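Local coordinates for five-membered-cyclitol-phosphate synthase (Streptomyces citricolor, PDB 6K96), which belongs to the myo-inositol-1-phosphate synthase family and binds nicotinamide-adenine-dinucleotide and a sodium ion in a four-chain assembly, at residues B[191-196]-B[286-291]; B[304-309]-B[346-351]. All blocks are in the same frame, centred on the assembly; numbering follows the deposited sequence.

How the interactions relate
Interaction 1 (191-196 with 286-291) lies in the domain built round the mixed sheet, where helix 190-203 packs on strand 281-291; interaction 2 (304-309 with 346-351) joins helix 338-353 to helix 292-313, which packs on the parallel sheet. Their centres are 30 Å apart and their nearest atoms about 16 Å, so they do not touch. The chain links them directly: strand 281-291 of interaction 1 is followed by helix 292-313, which carries one half of interaction 2. At this junction Ser293, together with Asn15, binds the sodium ion. The bound nicotinamide-adenine-dinucleotide is about 10 Å from the side chain of Leu288, so this part of interaction 1 lies near the dinucleotide without touching it.

Interaction 1 of 2, residues B[191-196]-B[286-291]; sequences SVVHRA and LKLKVQ
Val193, on the helix, points its side chain at the strand and meets two leucines with its two methyl groups. From CB the side chain forks at once. CG1 lies anti to the backbone N (chi1 180°), and this branch reaches Leu286, where it comes to 3.7 Å from CD1. CG2 is turned to the next inward-facing leucine, two residues along the strand; it stands 4.3 Å from CD2 of Leu288, a looser touch. The valine thus spreads one methyl to each leucine. Leu286 answers from the strand with CG anti to its own backbone N, chi1 177°, which carries CD1 out toward the helix, and the two side chains run obliquely past each other. Leu288 also extends from the sheet, but only one of its methyls comes near the valine.

All three residues are buried and the contact is wholly apolar, methyl against methyl. The backbones stay well apart: the closest alpha carbons, CA of Val193 and CA of Leu288, are 8.9 Å from each other, a separation bridged by side chains alone. Only 106 Å² is buried between the segments.

Helix 190-203 therefore lies against one face of the mixed sheet, in which strand 281-291 pairs antiparallel with strand 265-275: Leu286 is backbone-bonded to Leu270, and Leu288 to Ala268. Along its other edge the strand forms an antiparallel ladder with a strand of the second subunit, carrying the sheet across the interface. The apolar cluster crosses it too, for Val193 packs on Leu197 of that subunit and Leu286 on its Ile284.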
# COMPACT_ATOMS: atom_id res chain seq x y z
N SER B 191 -8.55 7.09 13.53
CA SER B 191 -7.95 6.87 14.86
C SER B 191 -8.46 5.54 15.44
O SER B 191 -7.67 4.83 16.12
CB SER B 191 -8.15 8.10 15.76
OG SER B 191 -7.00 9.01 15.70
N VAL B 192 -9.72 5.19 15.21
CA VAL B 192 -10.22 3.87 15.67
C VAL B 192 -9.49 2.77 14.89
O VAL B 192 -9.13 1.79 15.53
CB VAL B 192 -11.75 3.75 15.58
CG1 VAL B 192 -12.26 3.69 14.13
CG2 VAL B 192 -12.21 2.53 16.35
N VAL B 193 -9.19 2.94 13.61
CA VAL B 193 -8.38 1.93 12.88
C VAL B 193 -6.98 1.88 13.46
O VAL B 193 -6.51 0.81 13.74
CB VAL B 193 -8.26 2.14 11.36
CG1 VAL B 193 -7.41 1.05 10.74
CG2 VAL B 193 -9.60 2.22 10.68
N HIS B 194 -6.30 3.01 13.60
CA HIS B 194 -4.90 3.00 14.11
C HIS B 194 -4.87 2.31 15.48
O HIS B 194 -4.01 1.44 15.73
CB HIS B 194 -4.36 4.42 14.16
CG HIS B 194 -2.89 4.49 14.35
ND1 HIS B 194 -2.20 5.64 14.14
CD2 HIS B 194 -1.97 3.55 14.65
CE1 HIS B 194 -0.92 5.41 14.31
NE2 HIS B 194 -0.75 4.15 14.62
N ARG B 195 -5.82 2.69 16.32
CA ARG B 195 -5.91 2.29 17.74
C ARG B 195 -6.16 0.78 17.82
O ARG B 195 -5.58 0.17 18.69
CB ARG B 195 -6.97 3.20 18.40
CG ARG B 195 -7.38 2.85 19.82
CD ARG B 195 -8.64 3.63 20.25
NE ARG B 195 -8.92 3.28 21.64
CZ ARG B 195 -8.86 4.10 22.70
NH1 ARG B 195 -8.60 5.39 22.56
NH2 ARG B 195 -9.10 3.62 23.92
N ALA B 196 -7.05 0.25 16.98
CA ALA B 196 -7.41 -1.17 16.95
C ALA B 196 -6.16 -1.99 16.63
O ALA B 196 -5.95 -3.05 17.27
CB ALA B 196 -8.51 -1.43 15.94
N LEU B 286 -0.95 0.67 5.88
CA LEU B 286 -2.40 0.70 5.62
C LEU B 286 -2.75 2.01 4.88
O LEU B 286 -2.05 2.97 5.06
CB LEU B 286 -3.16 0.51 6.93
CG LEU B 286 -4.68 0.61 6.81
CD1 LEU B 286 -5.37 -0.22 7.90
CD2 LEU B 286 -5.20 2.02 6.88
N LYS B 287 -3.68 1.96 3.91
CA LYS B 287 -4.35 3.15 3.36
C LYS B 287 -5.84 3.06 3.65
O LYS B 287 -6.36 1.97 3.52
CB LYS B 287 -4.09 3.27 1.87
CG LYS B 287 -4.83 4.45 1.29
CD LYS B 287 -4.49 4.74 -0.12
CE LYS B 287 -5.42 5.81 -0.66
NZ LYS B 287 -5.37 5.86 -2.14
N LEU B 288 -6.46 4.15 4.10
CA LEU B 288 -7.90 4.31 4.33
C LEU B 288 -8.39 5.40 3.40
O LEU B 288 -7.71 6.40 3.34
CB LEU B 288 -8.12 4.66 5.79
CG LEU B 288 -9.53 5.07 6.17
CD1 LEU B 288 -10.54 4.03 5.75
CD2 LEU B 288 -9.64 5.33 7.67
N LYS B 289 -9.40 5.14 2.57
CA LYS B 289 -10.08 6.23 1.84
C LYS B 289 -11.52 6.25 2.32
O LYS B 289 -12.03 5.15 2.41
CB LYS B 289 -9.95 6.09 0.32
CG LYS B 289 -10.21 7.39 -0.44
CD LYS B 289 -9.89 7.30 -1.90
CE LYS B 289 -9.36 8.59 -2.49
NZ LYS B 289 -10.37 9.30 -3.34
N VAL B 290 -12.11 7.42 2.63
CA VAL B 290 -13.55 7.57 2.99
C VAL B 290 -14.11 8.87 2.41
O VAL B 290 -13.32 9.76 2.03
CB VAL B 290 -13.69 7.54 4.51
CG1 VAL B 290 -13.17 6.25 5.08
CG2 VAL B 290 -13.02 8.73 5.18
N GLN B 291 -15.43 8.97 2.30
CA GLN B 291 -16.15 10.25 1.99
C GLN B 291 -16.31 10.98 3.31
O GLN B 291 -17.27 10.66 4.01
CB GLN B 291 -17.61 10.12 1.56
CG GLN B 291 -17.94 10.31 0.11
CD GLN B 291 -17.29 11.38 -0.74
OE1 GLN B 291 -17.17 11.13 -1.92
NE2 GLN B 291 -16.89 12.53 -0.22

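Interaction 2 of 2, residues B[304-309]-B[346-351]; sequences IRIAAA and RQLDAV
Leu348 lays its forked end against the neighbouring helix, one methyl toward Ile306 and the other toward Ala309. Its CG is anti to the backbone N (chi1 178°), which projects the fork away from its own helix and across the gap. CD2 comes to 4.2 Å from CG2 of Ile306, and the two side chains are set at about a right angle. Ile306 points along the flank of its helix, offering the short CG2 branch to the leucine. CD1 lies beside the methyl of Ala309, 4.1 Å from CB, rather than ahead of it.

Both methyls also touch the backbone of the partner helix: CD2 is 3.9 Å from O of Ile306, and CD1 is 4.0 Å from C of Ala309. The small side chain of Ala309 is consistent with this close approach, and the CA atoms of Ala309 and Leu348 are only 7.3 Å apart.

The side chain of Ile306 also touches Ser319, Ala321 and Ala322, in the loop after helix 292-313. Ala307 and Ala308 rest on Val127 of the parallel sheet, which is consistent with helix 338-353 covering a side of helix 292-313 turned from that sheet. Asp349 fastens the outer helix further, through its OD1 to N of Gly48.

With three buried apolar residues and a summed area of 126 Å², this pairing probably rests on van der Waals contact and the exclusion of water. Any selectivity would come from shape, a branched leucine fitted against one branched and one small residue, and directional polar bonds lie with residues beside it.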
# COMPACT_ATOMS: atom_id res chain seq x y z
N ILE B 304 -29.44 12.95 15.64
CA ILE B 304 -30.64 13.80 15.43
C ILE B 304 -31.89 13.00 15.78
O ILE B 304 -32.88 13.61 16.22
CB ILE B 304 -30.78 14.41 14.03
CG1 ILE B 304 -30.77 13.34 12.95
CG2 ILE B 304 -29.73 15.49 13.82
CD1 ILE B 304 -30.79 13.91 11.56
N ARG B 305 -31.88 11.69 15.57
CA ARG B 305 -33.06 10.87 15.90
C ARG B 305 -33.05 10.64 17.41
O ARG B 305 -34.17 10.56 18.00
CB ARG B 305 -33.10 9.53 15.16
CG ARG B 305 -33.48 9.59 13.69
CD ARG B 305 -32.57 8.71 12.83
NE ARG B 305 -32.85 7.29 12.75
CZ ARG B 305 -31.93 6.33 12.53
NH1 ARG B 305 -30.65 6.58 12.39
NH2 ARG B 305 -32.30 5.08 12.45
N ILE B 306 -31.87 10.52 18.03
CA ILE B 306 -31.81 10.34 19.50
C ILE B 306 -32.45 11.57 20.11
O ILE B 306 -33.31 11.42 20.99
CB ILE B 306 -30.40 10.07 20.03
CG1 ILE B 306 -29.76 8.83 19.44
CG2 ILE B 306 -30.46 9.94 21.54
CD1 ILE B 306 -28.25 8.78 19.66
N ALA B 307 -32.09 12.73 19.54
CA ALA B 307 -32.58 14.08 19.89
C ALA B 307 -34.10 14.14 19.81
O ALA B 307 -34.74 14.33 20.87
CB ALA B 307 -31.95 15.09 18.96
N ALA B 308 -34.66 14.03 18.61
CA ALA B 308 -36.11 14.23 18.34
C ALA B 308 -36.94 13.27 19.19
O ALA B 308 -37.85 13.77 19.88
CB ALA B 308 -36.42 14.11 16.87
N ALA B 309 -36.62 11.98 19.21
CA ALA B 309 -37.45 10.96 19.91
C ALA B 309 -37.50 11.28 21.41
O ALA B 309 -38.55 11.14 22.00
CB ALA B 309 -36.93 9.57 19.66
N ARG B 346 -32.88 1.04 24.11
CA ARG B 346 -34.01 0.10 24.38
C ARG B 346 -35.13 0.86 25.11
O ARG B 346 -36.29 0.76 24.64
CB ARG B 346 -33.42 -1.10 25.12
CG ARG B 346 -34.39 -2.22 25.44
CD ARG B 346 -33.76 -3.16 26.45
NE ARG B 346 -33.32 -2.48 27.66
CZ ARG B 346 -34.13 -1.95 28.61
NH1 ARG B 346 -35.46 -1.99 28.52
NH2 ARG B 346 -33.57 -1.37 29.65
N GLN B 347 -34.79 1.62 26.17
CA GLN B 347 -35.78 2.44 26.92
C GLN B 347 -36.38 3.50 25.98
O GLN B 347 -37.60 3.67 25.99
CB GLN B 347 -35.16 3.02 28.19
CG GLN B 347 -34.97 1.99 29.31
CD GLN B 347 -34.40 2.59 30.58
OE1 GLN B 347 -33.85 1.87 31.42
NE2 GLN B 347 -34.51 3.90 30.74
N LEU B 348 -35.56 4.14 25.15
CA LEU B 348 -36.03 5.27 24.30
C LEU B 348 -37.02 4.75 23.26
O LEU B 348 -38.06 5.43 23.03
CB LEU B 348 -34.84 5.93 23.59
CG LEU B 348 -35.20 7.07 22.65
CD1 LEU B 348 -36.05 8.12 23.37
CD2 LEU B 348 -33.93 7.69 22.09
N ASP B 349 -36.69 3.62 22.64
CA ASP B 349 -37.52 2.96 21.60
C ASP B 349 -38.85 2.51 22.23
O ASP B 349 -39.94 2.72 21.62
CB ASP B 349 -36.77 1.78 20.97
CG ASP B 349 -35.72 2.16 19.92
OD1 ASP B 349 -35.91 3.19 19.23
OD2 ASP B 349 -34.71 1.41 19.81
N ALA B 350 -38.76 1.90 23.41
CA ALA B 350 -39.87 1.18 24.06
C ALA B 350 -40.83 2.19 24.72
O ALA B 350 -42.04 1.88 24.85
CB ALA B 350 -39.33 0.15 25.02
N VAL B 351 -40.34 3.37 25.12
CA VAL B 351 -41.27 4.35 25.74
C VAL B 351 -42.06 4.93 24.59
O VAL B 351 -43.27 4.97 24.66
CB VAL B 351 -40.56 5.42 26.60
CG1 VAL B 351 -41.49 6.57 26.93
CG2 VAL B 351 -40.00 4.84 27.88